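Nicotinamide-nucleotide adenylyltransferase NadR family / Ribosylnicotinamide kinase (PDB 6GYE) binds nicotinamide riboside and probably phosphorylates it to nicotinamide mononucleotide, and probably also adenylylates the product, on the route to NAD+. Local coordinates at residues K10-F20 and N111-Y122; V185-K193 and H313-F323. All blocks are in the same frame, centred on the assembly; numbering follows the deposited sequence.

Contact 1: K10-F20 and N111-Y122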
loop_
_atom_site.group_PDB
_atom_site.type_symbol
_atom_site.label_atom_id
_atom_site.label_comp_id
_atom_site.label_asym_id
_atom_site.label_seq_id
_atom_site.Cartn_x
_atom_site.Cartn_y
_atom_site.Cartn_z
ATOM N N LYS A 10 23.164 -15.324 -10.122
ATOM C CA LYS A 10 22.565 -15.776 -11.364
ATOM C C LYS A 10 21.861 -17.114 -11.151
ATOM O O LYS A 10 22.107 -17.829 -10.175
ATOM C CB LYS A 10 23.637 -15.898 -12.461
ATOM C CG LYS A 10 24.319 -14.573 -12.800
ATOM C CD LYS A 10 25.583 -14.769 -13.616
ATOM C CE LYS A 10 26.083 -13.447 -14.186
ATOM N NZ LYS A 10 26.623 -13.611 -15.571
ATOM N N LEU A 11 20.944 -17.420 -12.065
ATOM C CA LEU A 11 20.201 -18.667 -12.016
ATOM C C LEU A 11 21.085 -19.829 -12.451
ATOM O O LEU A 11 21.736 -19.764 -13.498
ATOM C CB LEU A 11 18.983 -18.546 -12.922
ATOM C CG LEU A 11 17.649 -19.102 -12.476
ATOM C CD1 LEU A 11 17.320 -18.731 -11.038
ATOM C CD2 LEU A 11 16.613 -18.557 -13.442
ATOM N N SER A 12 21.123 -20.887 -11.641
ATOM C CA SER A 12 21.847 -22.101 -11.990
ATOM C C SER A 12 20.921 -23.109 -12.661
ATOM O O SER A 12 19.696 -22.995 -12.607
ATOM C CB SER A 12 22.465 -22.733 -10.748
ATOM O OG SER A 12 21.444 -23.232 -9.903
ATOM N N GLY A 13 21.522 -24.116 -13.289
ATOM C CA GLY A 13 20.769 -25.198 -13.894
ATOM C C GLY A 13 20.697 -25.083 -15.409
ATOM O O GLY A 13 21.016 -24.056 -16.007
ATOM N N LYS A 14 20.259 -26.177 -16.039
ATOM C CA LYS A 14 20.113 -26.245 -17.494
ATOM C C LYS A 14 18.693 -25.965 -17.986
ATOM O O LYS A 14 18.524 -25.300 -19.009
ATOM C CB LYS A 14 20.568 -27.613 -18.015
ATOM C CG LYS A 14 22.074 -27.832 -17.979
ATOM C CD LYS A 14 22.800 -26.935 -18.970
ATOM C CE LYS A 14 24.254 -27.354 -19.129
ATOM N NZ LYS A 14 25.005 -27.224 -17.849
ATOM N N ASN A 15 17.660 -26.449 -17.300
ATOM C CA ASN A 15 16.278 -26.235 -17.731
ATOM C C ASN A 15 15.729 -24.992 -17.042
ATOM O O ASN A 15 15.481 -24.999 -15.833
ATOM C CB ASN A 15 15.412 -27.449 -17.426
ATOM C CG ASN A 15 15.847 -28.664 -18.187
ATOM O OD1 ASN A 15 15.948 -28.633 -19.412
ATOM N ND2 ASN A 15 16.093 -29.753 -17.475
ATOM N N ILE A 16 15.552 -23.922 -17.811
ATOM C CA ILE A 16 15.168 -22.618 -17.279
ATOM C C ILE A 16 13.808 -22.234 -17.848
ATOM O O ILE A 16 13.601 -22.294 -19.067
ATOM C CB ILE A 16 16.207 -21.538 -17.628
ATOM C CG1 ILE A 16 17.624 -21.946 -17.171
ATOM C CG2 ILE A 16 15.739 -20.191 -17.106
ATOM C CD1 ILE A 16 17.772 -22.254 -15.691
ATOM N N GLY A 17 12.894 -21.817 -16.975
ATOM C CA GLY A 17 11.595 -21.303 -17.382
ATOM C C GLY A 17 11.555 -19.789 -17.252
ATOM O O GLY A 17 12.087 -19.227 -16.293
ATOM N N ILE A 18 10.919 -19.139 -18.216
ATOM C CA ILE A 18 10.787 -17.688 -18.246
ATOM C C ILE A 18 9.308 -17.378 -18.092
ATOM O O ILE A 18 8.486 -17.787 -18.927
ATOM C CB ILE A 18 11.353 -17.067 -19.539
ATOM C CG1 ILE A 18 12.887 -17.003 -19.575
ATOM C CG2 ILE A 18 10.923 -15.623 -19.647
ATOM C CD1 ILE A 18 13.658 -18.183 -19.117
ATOM N N TYR A 19 8.965 -16.653 -17.030
ATOM C CA TYR A 19 7.576 -16.348 -16.709
ATOM C C TYR A 19 7.410 -14.839 -16.707
ATOM O O TYR A 19 8.173 -14.136 -16.038
ATOM C CB TYR A 19 7.169 -16.949 -15.355
ATOM C CG TYR A 19 5.709 -16.789 -15.008
ATOM C CD1 TYR A 19 5.235 -15.632 -14.403
ATOM C CD2 TYR A 19 4.805 -17.800 -15.275
ATOM C CE1 TYR A 19 3.895 -15.493 -14.097
ATOM C CE2 TYR A 19 3.486 -17.668 -14.975
ATOM C CZ TYR A 19 3.022 -16.516 -14.393
ATOM O OH TYR A 19 1.669 -16.411 -14.094
ATOM N N PHE A 20 6.438 -14.353 -17.478
ATOM C CA PHE A 20 6.202 -12.933 -17.700
ATOM C C PHE A 20 5.016 -12.431 -16.900
ATOM O O PHE A 20 4.069 -13.174 -16.630
ATOM C CB PHE A 20 5.895 -12.639 -19.166
ATOM C CG PHE A 20 7.025 -12.872 -20.096
ATOM C CD1 PHE A 20 7.930 -11.866 -20.355
ATOM C CD2 PHE A 20 7.151 -14.072 -20.765
ATOM C CE1 PHE A 20 8.960 -12.060 -21.257
ATOM C CE2 PHE A 20 8.186 -14.278 -21.671
ATOM C CZ PHE A 20 9.083 -13.273 -21.917
ATOM N N ASN A 111 21.353 -13.099 -16.519
ATOM C CA ASN A 111 20.849 -13.681 -15.284
ATOM C C ASN A 111 20.973 -15.197 -15.242
ATOM O O ASN A 111 20.378 -15.835 -14.368
ATOM C CB ASN A 111 19.388 -13.268 -15.067
ATOM C CG ASN A 111 19.252 -11.804 -14.708
ATOM O OD1 ASN A 111 19.319 -11.433 -13.532
ATOM N ND2 ASN A 111 19.104 -10.954 -15.722
ATOM N N THR A 112 21.747 -15.791 -16.137
ATOM C CA THR A 112 21.928 -17.232 -16.134
ATOM C C THR A 112 23.389 -17.591 -15.916
ATOM O O THR A 112 24.294 -16.919 -16.421
ATOM C CB THR A 112 21.427 -17.851 -17.441
ATOM O OG1 THR A 112 20.001 -17.715 -17.508
ATOM C CG2 THR A 112 21.778 -19.310 -17.471
ATOM N N LEU A 113 23.603 -18.668 -15.163
ATOM C CA LEU A 113 24.946 -19.120 -14.837
ATOM C C LEU A 113 25.564 -19.867 -16.008
ATOM O O LEU A 113 26.658 -19.523 -16.466
ATOM C CB LEU A 113 24.891 -20.009 -13.591
ATOM C CG LEU A 113 26.129 -20.279 -12.739
ATOM C CD1 LEU A 113 27.056 -21.282 -13.418
ATOM C CD2 LEU A 113 26.866 -18.975 -12.412
ATOM N N GLU A 114 24.867 -20.875 -16.516
ATOM C CA GLU A 114 25.446 -21.874 -17.403
ATOM C C GLU A 114 25.142 -21.578 -18.870
ATOM O O GLU A 114 24.428 -20.632 -19.213
ATOM C CB GLU A 114 24.941 -23.270 -17.019
ATOM C CG GLU A 114 25.007 -23.520 -15.517
ATOM C CD GLU A 114 24.425 -24.857 -15.109
ATOM O OE1 GLU A 114 24.401 -25.781 -15.954
ATOM O OE2 GLU A 114 23.976 -24.974 -13.946
ATOM N N ASN A 115 25.739 -22.397 -19.733
ATOM C CA ASN A 115 25.536 -22.397 -21.174
ATOM C C ASN A 115 24.831 -23.688 -21.574
ATOM O O ASN A 115 24.627 -24.585 -20.750
ATOM C CB ASN A 115 26.872 -22.280 -21.921
ATOM C CG ASN A 115 27.636 -21.025 -21.567
ATOM O OD1 ASN A 115 27.048 -19.993 -21.248
ATOM N ND2 ASN A 115 28.962 -21.106 -21.621
ATOM N N ASP A 116 24.480 -23.783 -22.859
ATOM C CA ASP A 116 23.734 -24.929 -23.388
ATOM C C ASP A 116 22.432 -25.145 -22.616
ATOM O O ASP A 116 22.138 -26.240 -22.131
ATOM C CB ASP A 116 24.590 -26.191 -23.379
ATOM C CG ASP A 116 25.955 -25.957 -23.965
ATOM O OD1 ASP A 116 26.019 -25.511 -25.129
ATOM O OD2 ASP A 116 26.956 -26.190 -23.255
ATOM N N LEU A 117 21.656 -24.075 -22.487
ATOM C CA LEU A 117 20.409 -24.151 -21.747
ATOM C C LEU A 117 19.297 -24.710 -22.615
ATOM O O LEU A 117 19.342 -24.652 -23.846
ATOM C CB LEU A 117 19.980 -22.777 -21.257
ATOM C CG LEU A 117 20.968 -21.962 -20.438
ATOM C CD1 LEU A 117 20.278 -20.656 -20.108
ATOM C CD2 LEU A 117 21.396 -22.718 -19.182
ATOM N N SER A 118 18.275 -25.230 -21.948
ATOM C CA SER A 118 16.983 -25.528 -22.556
ATOM C C SER A 118 15.990 -24.569 -21.913
ATOM O O SER A 118 15.647 -24.718 -20.735
ATOM C CB SER A 118 16.583 -26.988 -22.355
ATOM O OG SER A 118 15.323 -27.255 -22.958
ATOM N N VAL A 119 15.577 -23.556 -22.665
ATOM C CA VAL A 119 14.745 -22.477 -22.159
ATOM C C VAL A 119 13.334 -22.607 -22.714
ATOM O O VAL A 119 13.144 -22.877 -23.909
ATOM C CB VAL A 119 15.350 -21.111 -22.523
ATOM C CG1 VAL A 119 14.421 -19.997 -22.080
ATOM C CG2 VAL A 119 16.701 -20.953 -21.865
ATOM N N THR A 120 12.344 -22.410 -21.840
ATOM C CA THR A 120 10.932 -22.403 -22.204
ATOM C C THR A 120 10.309 -21.064 -21.815
ATOM O O THR A 120 10.366 -20.666 -20.650
ATOM C CB THR A 120 10.183 -23.560 -21.537
ATOM O OG1 THR A 120 10.821 -24.793 -21.870
ATOM C CG2 THR A 120 8.729 -23.608 -21.991
ATOM N N PHE A 121 9.715 -20.379 -22.789
ATOM C CA PHE A 121 8.940 -19.165 -22.552
ATOM C C PHE A 121 7.472 -19.518 -22.297
ATOM O O PHE A 121 6.843 -20.187 -23.120
ATOM C CB PHE A 121 9.042 -18.233 -23.765
ATOM C CG PHE A 121 10.399 -17.611 -23.960
ATOM C CD1 PHE A 121 10.787 -16.513 -23.212
ATOM C CD2 PHE A 121 11.280 -18.119 -24.900
ATOM C CE1 PHE A 121 12.029 -15.941 -23.393
ATOM C CE2 PHE A 121 12.536 -17.545 -25.090
ATOM C CZ PHE A 121 12.904 -16.461 -24.344
ATOM N N TYR A 122 6.919 -19.055 -21.175
ATOM C CA TYR A 122 5.489 -19.197 -20.891
ATOM C C TYR A 122 4.806 -17.893 -21.286
ATOM O O TYR A 122 4.999 -16.865 -20.637
ATOM C CB TYR A 122 5.247 -19.562 -19.422
ATOM C CG TYR A 122 5.941 -20.871 -19.066
ATOM C CD1 TYR A 122 5.307 -22.102 -19.254
ATOM C CD2 TYR A 122 7.259 -20.880 -18.598
ATOM C CE1 TYR A 122 5.956 -23.304 -18.969
ATOM C CE2 TYR A 122 7.911 -22.076 -18.308
ATOM C CZ TYR A 122 7.257 -23.284 -18.492
ATOM O OH TYR A 122 7.923 -24.462 -18.207
HETATM O O HOH W 1 4.222 -15.949 -18.514
#
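Ile-16 and Ile-18 exchange backbone hydrogen bonds with Ser-118, Thr-120 and Tyr-122, joining two neighbouring strands of a five-stranded parallel sheet whose order, 3-2-1-4-5, is that of a Rossmann-like nucleotidyltransferase domain. The bond from Ile-18 N to Thr-120 O is 2.9 Å long, and the strand axes diverge by only 20°. On one face branched and aromatic side chains suit the dry interior: Ile-18 CD1 meets Val-119 CG1 at 3.6 Å, while its CG2, held anti to the backbone N, lies 3.7 Å from Phe-121 CD1. The Phe-20 and Phe-121 rings meet edge to edge, Phe-20 CE2 lying 3.8 Å from Phe-121 CD1.

Before the strands, the loops pair separately, Leu-11 N reaching Asn-111 O and Leu-11 O receiving Leu-113 N. Glu-114 ties these loops together: Glu-114 OE2 accepts Gly-13 N at 2.7 Å, from above the carboxylate plane, and OE1 forms a salt bridge with Lys-14 NZ, modelled so short that its exact length is doubtful. Gly-13, with phi 104°, adopts a backbone that a side chain would jam. With Glu-114 cut back to an alanine, the loop is likely to lose both the counter-charge of the Lys-14 ammonium and the acceptor of the Gly-13 amide.

Further out, Leu-104 and Ile-108 of helix 95-110 pack on Phe-121, and Ile-108 also on Ile-18. On the other face, Gly-17 CA sits in the plane of the Tyr-122 ring, 3.9 Å from Tyr-122 CE2, where a CB would be tight, and Tyr-122 OH bonds to Asn-41 ND2.

Contact 2: V185-K193 and H313-F323. With SO4 (sulfate ion), chain F.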
loop_
_atom_site.group_PDB
_atom_site.type_symbol
_atom_site.label_atom_id
_atom_site.label_comp_id
_atom_site.label_asym_id
_atom_site.label_seq_id
_atom_site.Cartn_x
_atom_site.Cartn_y
_atom_site.Cartn_z
ATOM N N VAL A 185 -9.378 8.805 12.682
ATOM C CA VAL A 185 -10.253 9.546 13.587
ATOM C C VAL A 185 -9.474 10.709 14.187
ATOM O O VAL A 185 -8.320 10.552 14.601
ATOM C CB VAL A 185 -10.820 8.626 14.687
ATOM C CG1 VAL A 185 -11.683 9.424 15.633
ATOM C CG2 VAL A 185 -11.599 7.464 14.071
ATOM N N MET A 186 -10.098 11.875 14.236
ATOM C CA MET A 186 -9.469 13.104 14.708
ATOM C C MET A 186 -10.399 13.830 15.677
ATOM O O MET A 186 -11.622 13.830 15.499
ATOM C CB MET A 186 -9.114 14.037 13.524
ATOM C CG MET A 186 -8.182 13.423 12.468
ATOM S SD MET A 186 -7.695 14.652 11.219
ATOM C CE MET A 186 -6.710 13.636 10.104
ATOM N N GLY A 187 -9.825 14.456 16.693
ATOM C CA GLY A 187 -10.625 15.171 17.668
ATOM C C GLY A 187 -9.785 15.579 18.855
ATOM O O GLY A 187 -8.643 15.138 19.025
ATOM N N SER A 188 -10.375 16.438 19.684
ATOM C CA SER A 188 -9.727 16.886 20.912
ATOM C C SER A 188 -9.567 15.717 21.880
ATOM O O SER A 188 -10.156 14.648 21.714
ATOM C CB SER A 188 -10.551 17.970 21.602
ATOM O OG SER A 188 -10.984 18.965 20.692
ATOM N N ALA A 189 -8.787 15.946 22.928
ATOM C CA ALA A 189 -8.667 14.958 23.990
ATOM C C ALA A 189 -9.965 14.854 24.790
ATOM O O ALA A 189 -10.699 15.836 24.957
ATOM C CB ALA A 189 -7.517 15.319 24.918
ATOM N N SER A 190 -10.249 13.636 25.266
ATOM C CA SER A 190 -11.394 13.339 26.137
ATOM C C SER A 190 -12.727 13.547 25.429
ATOM O O SER A 190 -13.696 13.995 26.043
ATOM C CB SER A 190 -11.366 14.171 27.426
ATOM O OG SER A 190 -10.145 14.024 28.129
ATOM N N THR A 191 -12.793 13.235 24.134
ATOM C CA THR A 191 -14.064 13.291 23.418
ATOM C C THR A 191 -14.544 11.914 22.981
ATOM O O THR A 191 -15.536 11.823 22.250
ATOM C CB THR A 191 -13.987 14.232 22.208
ATOM O OG1 THR A 191 -12.878 13.882 21.371
ATOM C CG2 THR A 191 -13.805 15.661 22.675
ATOM N N GLY A 192 -13.864 10.845 23.402
ATOM C CA GLY A 192 -14.275 9.497 23.057
ATOM C C GLY A 192 -13.668 8.921 21.795
ATOM O O GLY A 192 -14.206 7.931 21.280
ATOM N N LYS A 193 -12.567 9.500 21.280
ATOM C CA LYS A 193 -11.914 8.946 20.094
ATOM C C LYS A 193 -11.571 7.486 20.296
ATOM O O LYS A 193 -11.858 6.644 19.442
ATOM C CB LYS A 193 -10.627 9.708 19.745
ATOM C CG LYS A 193 -10.804 11.106 19.244
ATOM C CD LYS A 193 -9.750 12.119 19.753
ATOM C CE LYS A 193 -8.295 11.676 19.792
ATOM N NZ LYS A 193 -7.892 10.512 20.657
ATOM N N HIS A 313 -5.772 13.881 29.267
ATOM C CA HIS A 313 -4.996 15.033 28.807
ATOM C C HIS A 313 -5.556 16.268 29.505
ATOM O O HIS A 313 -6.578 16.815 29.084
ATOM C CB HIS A 313 -5.098 15.222 27.297
ATOM C CG HIS A 313 -4.370 14.208 26.464
ATOM N ND1 HIS A 313 -3.037 14.331 26.133
ATOM C CD2 HIS A 313 -4.818 13.107 25.810
ATOM C CE1 HIS A 313 -2.683 13.323 25.356
ATOM N NE2 HIS A 313 -3.746 12.568 25.139
ATOM N N MET A 314 -4.900 16.717 30.578
ATOM C CA MET A 314 -5.516 17.737 31.425
ATOM C C MET A 314 -5.516 19.108 30.747
ATOM O O MET A 314 -6.521 19.827 30.799
ATOM C CB MET A 314 -4.816 17.790 32.787
ATOM C CG MET A 314 -5.751 18.090 33.977
ATOM S SD MET A 314 -7.037 16.853 34.311
ATOM C CE MET A 314 -8.513 17.871 34.273
ATOM N N GLU A 315 -4.408 19.489 30.100
ATOM C CA GLU A 315 -4.350 20.788 29.431
ATOM C C GLU A 315 -5.018 20.776 28.060
ATOM O O GLU A 315 -5.612 21.784 27.658
ATOM C CB GLU A 315 -2.902 21.252 29.277
ATOM C CG GLU A 315 -2.763 22.628 28.636
ATOM C CD GLU A 315 -1.508 22.763 27.791
ATOM O OE1 GLU A 315 -1.445 22.134 26.710
ATOM O OE2 GLU A 315 -0.586 23.499 28.207
ATOM N N TRP A 316 -4.941 19.653 27.336
ATOM C CA TRP A 316 -5.609 19.521 26.043
ATOM C C TRP A 316 -7.131 19.474 26.164
ATOM O O TRP A 316 -7.815 19.454 25.134
ATOM C CB TRP A 316 -5.092 18.276 25.298
ATOM C CG TRP A 316 -3.662 18.414 24.781
ATOM C CD1 TRP A 316 -2.838 19.508 24.916
ATOM C CD2 TRP A 316 -2.905 17.434 24.039
ATOM N NE1 TRP A 316 -1.625 19.264 24.304
ATOM C CE2 TRP A 316 -1.637 18.002 23.763
ATOM C CE3 TRP A 316 -3.174 16.134 23.581
ATOM C CZ2 TRP A 316 -0.643 17.314 23.050
ATOM C CZ3 TRP A 316 -2.180 15.451 22.872
ATOM C CH2 TRP A 316 -0.933 16.046 22.615
ATOM N N GLU A 317 -7.671 19.408 27.387
ATOM C CA GLU A 317 -9.117 19.326 27.576
ATOM C C GLU A 317 -9.808 20.658 27.287
ATOM O O GLU A 317 -10.889 20.681 26.689
ATOM C CB GLU A 317 -9.436 18.862 28.998
ATOM C CG GLU A 317 -9.717 17.371 29.122
ATOM C CD GLU A 317 -9.904 16.935 30.565
ATOM O OE1 GLU A 317 -9.549 15.783 30.884
ATOM O OE2 GLU A 317 -10.400 17.744 31.382
ATOM N N GLU A 318 -9.216 21.773 27.715
ATOM C CA GLU A 318 -9.855 23.078 27.596
ATOM C C GLU A 318 -9.594 23.691 26.218
ATOM O O GLU A 318 -8.622 23.354 25.536
ATOM C CB GLU A 318 -9.370 24.013 28.713
ATOM C CG GLU A 318 -10.052 25.391 28.779
ATOM C CD GLU A 318 -11.574 25.328 28.904
ATOM O OE1 GLU A 318 -12.122 24.273 29.286
ATOM O OE2 GLU A 318 -12.227 26.352 28.619
ATOM N N SER A 319 -10.496 24.595 25.811
ATOM C CA SER A 319 -10.455 25.222 24.487
ATOM C C SER A 319 -10.626 24.169 23.394
ATOM O O SER A 319 -9.817 24.050 22.470
ATOM C CB SER A 319 -9.173 26.031 24.287
ATOM O OG SER A 319 -8.081 25.175 24.001
ATOM N N ARG A 320 -11.678 23.365 23.535
ATOM C CA ARG A 320 -12.019 22.417 22.487
ATOM C C ARG A 320 -12.349 23.136 21.189
ATOM O O ARG A 320 -11.883 22.737 20.117
ATOM C CB ARG A 320 -13.199 21.558 22.926
ATOM C CG ARG A 320 -13.021 20.903 24.266
ATOM C CD ARG A 320 -12.615 19.458 24.115
ATOM N NE ARG A 320 -13.123 18.644 25.216
ATOM C CZ ARG A 320 -14.396 18.275 25.349
ATOM N NH1 ARG A 320 -15.307 18.649 24.452
ATOM N NH2 ARG A 320 -14.760 17.532 26.386
ATOM N N HIS A 321 -13.146 24.203 21.266
ATOM C CA HIS A 321 -13.523 24.925 20.054
ATOM C C HIS A 321 -12.313 25.552 19.384
ATOM O O HIS A 321 -12.264 25.641 18.153
ATOM C CB HIS A 321 -14.579 25.979 20.380
ATOM C CG HIS A 321 -15.866 25.396 20.874
ATOM N ND1 HIS A 321 -16.012 24.896 22.152
ATOM C CD2 HIS A 321 -17.054 25.201 20.255
ATOM C CE1 HIS A 321 -17.241 24.435 22.303
ATOM N NE2 HIS A 321 -17.894 24.609 21.168
ATOM N N GLU A 322 -11.325 25.971 20.175
ATOM C CA GLU A 322 -10.055 26.425 19.621
ATOM C C GLU A 322 -9.386 25.312 18.809
ATOM O O GLU A 322 -8.969 25.525 17.663
ATOM C CB GLU A 322 -9.163 26.901 20.774
ATOM C CG GLU A 322 -8.253 28.092 20.503
ATOM C CD GLU A 322 -7.642 28.655 21.791
ATOM O OE1 GLU A 322 -6.416 28.514 22.001
ATOM O OE2 GLU A 322 -8.401 29.209 22.617
ATOM N N PHE A 323 -9.293 24.105 19.380
ATOM C CA PHE A 323 -8.708 22.979 18.650
ATOM C C PHE A 323 -9.497 22.665 17.383
ATOM O O PHE A 323 -8.918 22.377 16.330
ATOM C CB PHE A 323 -8.651 21.744 19.548
ATOM C CG PHE A 323 -8.186 20.500 18.850
ATOM C CD1 PHE A 323 -9.076 19.704 18.139
ATOM C CD2 PHE A 323 -6.857 20.118 18.913
ATOM C CE1 PHE A 323 -8.645 18.548 17.489
ATOM C CE2 PHE A 323 -6.414 18.972 18.273
ATOM C CZ PHE A 323 -7.311 18.183 17.555
HETATM S S SO4 F . -10.276 10.341 23.879
HETATM O O1 SO4 F . -11.252 9.846 24.856
HETATM O O2 SO4 F . -9.178 11.038 24.536
HETATM O O3 SO4 F . -9.660 9.250 23.136
HETATM O O4 SO4 F . -10.991 11.256 23.001
#
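Leaving strand 181-187, the backbone passes the turn before helix 320-333 without any hydrogen bond between the two main chains, the CA atoms of Ala-189 and Glu-317 lying 5.7 Å apart and those of Ser-188 and Arg-320 6.2 Å. Side chains of 313-323 make most of the join. Phe-323 receives Ser-188 CA over one face of its ring, a CH-pi contact 4.2 Å from the centroid; Phe-323 CG, anti to its own N (chi1 174°), carries the ring there, and CE1 reaches the Gly-187 carbonyl carbon. Ala-189, small enough for a close fit, presses CB to 3.4 Å from His-313 CB and also touches Trp-316 CB.

Thr-191 works in two directions. Its OG1, lodged between N and carbonyl carbon, donates to Ser-188 O at 2.8 Å and braces the turn, while CG2 lies over the centre of the Arg-320 guanidinium. Ser-190 OG gives Glu-317 OE1 a weak bond; the same oxygen also has a salt bridge with Arg-312.

The loop's amides face inward to a sulfate: Ser-190 N donates to O2 and Lys-193 N to O4, each at 2.9 Å, with Thr-191, Gly-192 and, weakly, Lys-193 NZ adding to the grip. Strand 181-187, the loop round the anion and helix 193-203, with Gly-192 as N-cap residue, have the form of a P-loop (Walker A motif), as expected of the P-loop NTPase clan, and the sulfate probably marks where a nucleotide phosphate would bind in the presumed kinase domain.

Contact 1 and contact 2 belong to two separate parallel sheets, on opposite sides of the chain's centre: their centres are 62 Å apart and their nearest atoms about 38 Å, so neither can touch the other. Both segments of contact 1 precede those of contact 2 in the sequence. That separation fits a two-domain enzyme with distinct activities. Contact 2 shares a sheet with part of the nicotinamide riboside pocket: Val-185 pairs by its backbone with Leu-258, a pocket residue, and the next residue, Asp-259, forms a salt bridge with Lys-193 NZ. Contact 1 instead builds the sheet core of the presumed adenylyltransferase half.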